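Local coordinates for DNA repair protein RAD7 (Saccharomyces cerevisiae, PDB 5ZB2), which acts in global genome nucleotide excision repair of non-transcribed DNA, pairing a leucine-rich-repeat body with a segment that binds the ubiquitin ligase adaptor Elongin-C, at the interface of chains A and B. Numbering follows the deposited sequence. Chains: chain A, DNA repair protein RAD7; chain B, Elongin-C.

The interface of chains A and B. Residues chain A 5-8, 11; chain B 64, 68, 103.
A:Leu8 lies against the ring of B:Tyr64, its CB over the middle of one face and 3.7 Å from the ring centroid, a CH-pi contact. This is the compact heart of the Rad7–Elongin-C interface: the long helix 8-41, which precedes the leucine-rich repeats in this C-terminal part of Rad7, docks with the residues just ahead of it on helix 55-71 and the C-terminal end of Elongin-C, a Skp1-family adaptor. The tyrosine CG sits opposite its backbone N (chi1 172°), which carries the ring out towards Rad7. Its hydroxyl OH donates a 2.7 Å hydrogen bond to the backbone O of A:Ser6; that O lies at the ring edge, in its plane, while the hydroxyl sits 30° out of the carbonyl plane of A:Ser6. The same OH accepts a bond from B:Asn68 ND2, nearly in the amide's own plane, so the asparagine, itself at the edge of the contact, is likely to steady the phenol. A phenylalanine in place of B:Tyr64 could keep the ring under A:Leu8 but would probably leave the carbonyl of A:Ser6 and the amide of B:Asn68 without their shared partner. Beside the ring, the backbone N of A:Leu8, at the first turn of its helix, gives a 2.7 Å hydrogen bond to O of B:Ile103, and the two side chains run alongside each other. Away from this core less is buried: Elongin-C hides 41 Å² of A:Leu8 but 17 Å² of A:Val5 and 4 Å² of A:Leu11. On the B:Ile103 side, A:Leu8 CD2 lies 3.8 Å from the isoleucine CD1.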
loop_
_atom_site.group_PDB
_atom_site.type_symbol
_atom_site.label_atom_id
_atom_site.label_comp_id
_atom_site.label_asym_id
_atom_site.label_seq_id
_atom_site.Cartn_x
_atom_site.Cartn_y
_atom_site.Cartn_z
ATOM N N VAL A 5 7.227 -28.206 25.147
ATOM C CA VAL A 5 7.426 -28.713 23.795
ATOM C C VAL A 5 6.468 -27.979 22.868
ATOM O O VAL A 5 5.261 -27.920 23.136
ATOM C CB VAL A 5 7.202 -30.234 23.723
ATOM C CG1 VAL A 5 7.333 -30.735 22.290
ATOM C CG2 VAL A 5 8.185 -30.955 24.636
ATOM N N SER A 6 7.002 -27.428 21.780
ATOM C CA SER A 6 6.176 -26.691 20.833
ATOM C C SER A 6 5.154 -27.614 20.181
ATOM O O SER A 6 5.466 -28.745 19.798
ATOM C CB SER A 6 7.051 -26.039 19.762
ATOM O OG SER A 6 7.976 -25.133 20.340
ATOM N N SER A 7 3.925 -27.121 20.054
ATOM C CA SER A 7 2.866 -27.897 19.425
ATOM C C SER A 7 3.205 -28.188 17.969
ATOM O O SER A 7 3.939 -27.442 17.315
ATOM C CB SER A 7 1.539 -27.144 19.501
ATOM O OG SER A 7 1.582 -25.977 18.696
ATOM N N LEU A 8 2.648 -29.285 17.454
ATOM C CA LEU A 8 2.852 -29.619 16.048
ATOM C C LEU A 8 2.299 -28.537 15.130
ATOM O O LEU A 8 2.824 -28.332 14.029
ATOM C CB LEU A 8 2.201 -30.964 15.723
ATOM C CG LEU A 8 2.320 -31.421 14.266
ATOM C CD1 LEU A 8 3.778 -31.490 13.818
ATOM C CD2 LEU A 8 1.641 -32.767 14.082
ATOM N N LEU A 11 4.937 -25.861 14.864
ATOM C CA LEU A 11 6.081 -26.308 14.075
ATOM C C LEU A 11 5.773 -26.262 12.584
ATOM O O LEU A 11 6.611 -25.830 11.784
ATOM C CB LEU A 11 6.491 -27.720 14.497
ATOM C CG LEU A 11 6.935 -27.885 15.951
ATOM C CD1 LEU A 11 7.248 -29.344 16.240
ATOM C CD2 LEU A 11 8.139 -27.005 16.267
ATOM N N TYR B 64 5.199 -37.435 15.923
ATOM C CA TYR B 64 5.216 -36.285 16.822
ATOM C C TYR B 64 4.700 -36.656 18.208
ATOM O O TYR B 64 5.265 -36.227 19.220
ATOM C CB TYR B 64 4.391 -35.132 16.248
ATOM C CG TYR B 64 4.228 -34.001 17.239
ATOM C CD1 TYR B 64 5.214 -33.037 17.388
ATOM C CD2 TYR B 64 3.102 -33.916 18.047
ATOM C CE1 TYR B 64 5.080 -32.012 18.307
ATOM C CE2 TYR B 64 2.959 -32.895 18.968
ATOM C CZ TYR B 64 3.951 -31.945 19.093
ATOM O OH TYR B 64 3.815 -30.926 20.009
ATOM N N ASN B 68 6.554 -36.123 21.440
ATOM C CA ASN B 68 6.065 -35.208 22.465
ATOM C C ASN B 68 6.176 -35.828 23.852
ATOM O O ASN B 68 6.746 -35.225 24.768
ATOM C CB ASN B 68 4.619 -34.809 22.169
ATOM C CG ASN B 68 4.104 -33.740 23.113
ATOM O OD1 ASN B 68 3.833 -34.006 24.284
ATOM N ND2 ASN B 68 3.965 -32.521 22.605
ATOM N N ILE B 103 -3.035 -30.890 18.418
ATOM C CA ILE B 103 -1.694 -31.198 18.897
ATOM C C ILE B 103 -0.694 -30.191 18.346
ATOM O O ILE B 103 0.473 -30.190 18.738
ATOM C CB ILE B 103 -1.287 -32.630 18.516
ATOM C CG1 ILE B 103 -1.374 -32.818 16.997
ATOM C CG2 ILE B 103 -2.170 -33.630 19.253
ATOM C CD1 ILE B 103 -0.914 -34.176 16.512
#